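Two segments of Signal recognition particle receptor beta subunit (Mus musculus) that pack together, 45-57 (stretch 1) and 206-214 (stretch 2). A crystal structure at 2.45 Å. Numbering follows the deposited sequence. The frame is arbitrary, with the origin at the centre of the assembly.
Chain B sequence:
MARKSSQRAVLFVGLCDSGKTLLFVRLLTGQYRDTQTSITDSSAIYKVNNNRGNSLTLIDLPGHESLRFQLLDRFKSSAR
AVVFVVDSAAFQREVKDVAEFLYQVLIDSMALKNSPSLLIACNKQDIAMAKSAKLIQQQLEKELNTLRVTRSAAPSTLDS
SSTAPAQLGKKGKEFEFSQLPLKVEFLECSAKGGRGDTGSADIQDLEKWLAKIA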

# COMPACT_ATOMS: atom_id res chain seq x y z
N ILE B 45 11.68 -10.92 -0.28
CA ILE B 45 11.67 -12.33 -0.63
C ILE B 45 10.63 -13.14 0.14
O ILE B 45 10.49 -13.01 1.36
CB ILE B 45 13.06 -12.93 -0.41
CG1 ILE B 45 14.02 -12.39 -1.47
CG2 ILE B 45 13.01 -14.44 -0.48
CD1 ILE B 45 15.48 -12.69 -1.18
N TYR B 46 9.90 -13.98 -0.57
CA TYR B 46 8.88 -14.82 0.05
C TYR B 46 9.23 -16.31 -0.12
O TYR B 46 9.35 -16.80 -1.24
CB TYR B 46 7.52 -14.52 -0.60
CG TYR B 46 6.36 -15.35 -0.09
CD1 TYR B 46 5.84 -15.16 1.18
CD2 TYR B 46 5.76 -16.31 -0.91
CE1 TYR B 46 4.74 -15.91 1.63
CE2 TYR B 46 4.67 -17.06 -0.47
CZ TYR B 46 4.16 -16.86 0.80
OH TYR B 46 3.08 -17.61 1.23
N LYS B 47 9.41 -17.03 1.00
CA LYS B 47 9.69 -18.46 0.94
C LYS B 47 8.35 -19.17 0.89
O LYS B 47 7.56 -19.10 1.83
CB LYS B 47 10.47 -18.93 2.17
CG LYS B 47 11.87 -18.32 2.31
CD LYS B 47 12.78 -18.64 1.14
CE LYS B 47 14.17 -18.04 1.35
NZ LYS B 47 15.08 -18.22 0.18
N VAL B 48 8.11 -19.84 -0.23
CA VAL B 48 6.87 -20.56 -0.46
C VAL B 48 6.57 -21.70 0.52
O VAL B 48 7.49 -22.31 1.08
CB VAL B 48 6.85 -21.07 -1.91
CG1 VAL B 48 5.72 -22.04 -2.12
CG2 VAL B 48 6.72 -19.89 -2.85
N ASN B 49 5.28 -21.98 0.71
CA ASN B 49 4.80 -23.02 1.61
C ASN B 49 5.05 -24.49 1.22
O ASN B 49 4.88 -25.38 2.06
CB ASN B 49 3.30 -22.83 1.88
CG ASN B 49 3.02 -21.84 2.99
OD1 ASN B 49 3.56 -20.73 3.01
ND2 ASN B 49 2.17 -22.24 3.93
N ASN B 50 5.44 -24.75 -0.03
CA ASN B 50 5.68 -26.13 -0.44
C ASN B 50 7.03 -26.70 0.01
O ASN B 50 7.92 -25.98 0.47
CB ASN B 50 5.50 -26.30 -1.97
CG ASN B 50 6.50 -25.50 -2.80
OD1 ASN B 50 7.70 -25.52 -2.55
ND2 ASN B 50 5.99 -24.81 -3.82
N ASN B 51 7.16 -28.02 -0.11
CA ASN B 51 8.35 -28.78 0.27
C ASN B 51 9.69 -28.16 -0.12
O ASN B 51 10.53 -27.90 0.75
CB ASN B 51 8.25 -30.19 -0.31
CG ASN B 51 6.94 -30.87 0.05
OD1 ASN B 51 6.70 -31.21 1.21
ND2 ASN B 51 6.08 -31.05 -0.95
N ARG B 52 9.89 -27.95 -1.41
CA ARG B 52 11.14 -27.36 -1.90
C ARG B 52 11.35 -25.95 -1.35
O ARG B 52 12.49 -25.45 -1.32
CB ARG B 52 11.15 -27.33 -3.44
CG ARG B 52 11.21 -28.70 -4.09
CD ARG B 52 11.21 -28.59 -5.60
NE ARG B 52 11.29 -29.90 -6.25
CZ ARG B 52 11.29 -30.09 -7.57
NH1 ARG B 52 11.22 -29.05 -8.39
NH2 ARG B 52 11.37 -31.31 -8.06
N GLY B 53 10.26 -25.31 -0.93
CA GLY B 53 10.34 -23.96 -0.39
C GLY B 53 11.00 -22.96 -1.33
O GLY B 53 11.92 -22.25 -0.93
N ASN B 54 10.53 -22.91 -2.57
CA ASN B 54 11.10 -21.98 -3.54
C ASN B 54 10.95 -20.55 -3.03
O ASN B 54 10.17 -20.27 -2.12
CB ASN B 54 10.38 -22.11 -4.90
CG ASN B 54 10.30 -23.54 -5.39
OD1 ASN B 54 9.56 -24.35 -4.83
ND2 ASN B 54 11.06 -23.85 -6.43
N SER B 55 11.71 -19.64 -3.63
CA SER B 55 11.62 -18.25 -3.22
C SER B 55 11.10 -17.39 -4.36
O SER B 55 11.53 -17.52 -5.50
CB SER B 55 13.00 -17.75 -2.77
OG SER B 55 13.84 -17.53 -3.89
N LEU B 56 10.16 -16.52 -4.04
CA LEU B 56 9.60 -15.59 -5.02
C LEU B 56 9.93 -14.16 -4.54
O LEU B 56 10.18 -13.95 -3.36
CB LEU B 56 8.07 -15.77 -5.09
CG LEU B 56 7.50 -17.09 -5.64
CD1 LEU B 56 6.01 -17.21 -5.33
CD2 LEU B 56 7.73 -17.14 -7.16
N THR B 57 9.99 -13.20 -5.44
CA THR B 57 10.23 -11.83 -5.01
C THR B 57 8.90 -11.06 -5.10
O THR B 57 8.46 -10.72 -6.19
CB THR B 57 11.25 -11.10 -5.90
OG1 THR B 57 12.54 -11.65 -5.66
CG2 THR B 57 11.28 -9.61 -5.58
N LEU B 206 -4.54 -17.76 -1.19
CA LEU B 206 -3.52 -16.94 -1.84
C LEU B 206 -2.13 -17.55 -1.69
O LEU B 206 -1.36 -17.60 -2.65
CB LEU B 206 -3.55 -15.52 -1.25
CG LEU B 206 -2.48 -14.53 -1.72
CD1 LEU B 206 -2.71 -14.21 -3.18
CD2 LEU B 206 -2.56 -13.26 -0.87
N GLU B 207 -1.81 -18.01 -0.49
CA GLU B 207 -0.51 -18.65 -0.26
C GLU B 207 -0.49 -19.99 -1.01
O GLU B 207 0.56 -20.43 -1.48
CB GLU B 207 -0.25 -18.88 1.23
CG GLU B 207 -0.30 -17.60 2.06
CD GLU B 207 0.22 -17.78 3.48
OE1 GLU B 207 1.45 -17.70 3.69
OE2 GLU B 207 -0.61 -18.00 4.40
N LYS B 208 -1.64 -20.64 -1.14
CA LYS B 208 -1.70 -21.90 -1.88
C LYS B 208 -1.35 -21.59 -3.34
O LYS B 208 -0.44 -22.21 -3.90
CB LYS B 208 -3.10 -22.53 -1.80
CG LYS B 208 -3.11 -23.91 -1.14
CD LYS B 208 -4.50 -24.59 -1.18
CE LYS B 208 -4.52 -25.93 -0.41
NZ LYS B 208 -5.84 -26.63 -0.38
N TRP B 209 -2.04 -20.62 -3.94
CA TRP B 209 -1.79 -20.24 -5.34
C TRP B 209 -0.35 -19.79 -5.55
O TRP B 209 0.29 -20.18 -6.52
CB TRP B 209 -2.72 -19.10 -5.76
CG TRP B 209 -2.56 -18.64 -7.19
CD1 TRP B 209 -3.17 -19.15 -8.30
CD2 TRP B 209 -1.76 -17.53 -7.66
NE1 TRP B 209 -2.81 -18.43 -9.42
CE2 TRP B 209 -1.96 -17.43 -9.05
CE3 TRP B 209 -0.92 -16.61 -7.02
CZ2 TRP B 209 -1.33 -16.43 -9.82
CZ3 TRP B 209 -0.30 -15.62 -7.79
CH2 TRP B 209 -0.51 -15.54 -9.18
N LEU B 210 0.16 -18.96 -4.65
CA LEU B 210 1.54 -18.50 -4.77
C LEU B 210 2.48 -19.69 -4.77
O LEU B 210 3.45 -19.74 -5.53
CB LEU B 210 1.88 -17.55 -3.62
CG LEU B 210 1.44 -16.10 -3.83
CD1 LEU B 210 1.55 -15.35 -2.51
CD2 LEU B 210 2.31 -15.44 -4.90
N ALA B 211 2.20 -20.67 -3.90
CA ALA B 211 3.01 -21.88 -3.84
C ALA B 211 2.95 -22.58 -5.21
O ALA B 211 3.98 -22.88 -5.83
CB ALA B 211 2.47 -22.79 -2.76
N LYS B 212 1.72 -22.82 -5.67
CA LYS B 212 1.46 -23.47 -6.94
C LYS B 212 2.15 -22.85 -8.16
O LYS B 212 2.50 -23.55 -9.09
CB LYS B 212 -0.06 -23.52 -7.15
CG LYS B 212 -0.52 -23.75 -8.56
CD LYS B 212 -2.04 -23.61 -8.63
CE LYS B 212 -2.55 -23.50 -10.05
NZ LYS B 212 -4.04 -23.55 -10.08
N ILE B 213 2.38 -21.54 -8.15
CA ILE B 213 3.02 -20.92 -9.31
C ILE B 213 4.50 -20.69 -9.15
O ILE B 213 5.16 -20.24 -10.08
CB ILE B 213 2.33 -19.57 -9.70
CG1 ILE B 213 2.53 -18.50 -8.62
CG2 ILE B 213 0.84 -19.81 -9.89
CD1 ILE B 213 3.84 -17.71 -8.76
N ALA B 214 5.04 -21.01 -7.98
CA ALA B 214 6.46 -20.79 -7.70
C ALA B 214 7.45 -21.61 -8.55
O ALA B 214 7.06 -22.69 -9.04
CB ALA B 214 6.75 -21.02 -6.20
OXT ALA B 214 8.61 -21.17 -8.68
O HOH W 1 2.97 -20.17 -0.28

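Stretch 1 is a β-hairpin whose two strands, 45-47 and 55-57, are tied by backbone hydrogen bonds, Tyr-46 N to Leu-56 O (2.8 Å) and Leu-56 N to Tyr-46 O (2.9 Å). Against it lies the last helix of the chain, so residues at least 154 positions apart in sequence come into contact. Alternation along the first strand sorts its side chains: Ile-45 and Lys-47 stay out of reach of the helix, whereas Tyr-46 points toward it.

Tyr-46 suits its place because it is both greasy and polar. With chi1 in the t well, its buried ring reaches Leu-210, CE2 lying 4.1 Å from CD1 of that leucine, while the hydroxyl at its tip donates a hydrogen bond to Glu-207, OH to OE1 3.0 Å. The carboxylate oxygen sits at the ring edge, near the ring plane, where a phenol can direct its proton. The same hydroxyl accepts a hydrogen bond from water 1 (Tyr-46 OH to water O, 3.0 Å). That water also donates to Glu-207 O (2.7 Å) and accepts from Asn-49 N (3.1 Å), so it links the two backbones as well as the tyrosine.

Val-48 marks the tightest apolar packing. Its CG1 lies 3.2 Å from CA of Ala-211 and 3.4 Å from CB of the same alanine, and its CG2 is 3.5 Å from CB of Ala-214. The small alanines let the hairpin come close to the helix backbone: the CA atoms of Val-48 and Ala-211 are 5.3 Å apart.

Beyond Val-48 the chain turns and the contact becomes more polar. Asn-49 is exposed, as suits an amide at the margin. Asn-50 points toward the helix, its ND2 3.4 Å from O of Ala-211, and it opens a type I turn that ends at Gly-53. The positive phi of Gly-53 favours glycine, and its N makes a weak hydrogen bond to Asn-50 OD1 (3.0 Å). Asn-51 and Arg-52, exposed and poorly ordered, take no part in the contact. Asn-54 returns to the C-terminal residue, its CB 4.0 Å from CB of Ala-214.

Ser-55 points away, and Leu-56 points toward the helix, completing the apolar patch. Its CD1 lies 4.1 Å from both Leu-210 CD2 and Ile-213 CD1, and 4.0 Å from Ala-214 CB. In its m,t rotamer, leucine places CD1 within reach of all three side chains, and its hydrocarbon side chain has no polar group to satisfy, so it can be buried at no such cost. Thr-57 lies out of reach.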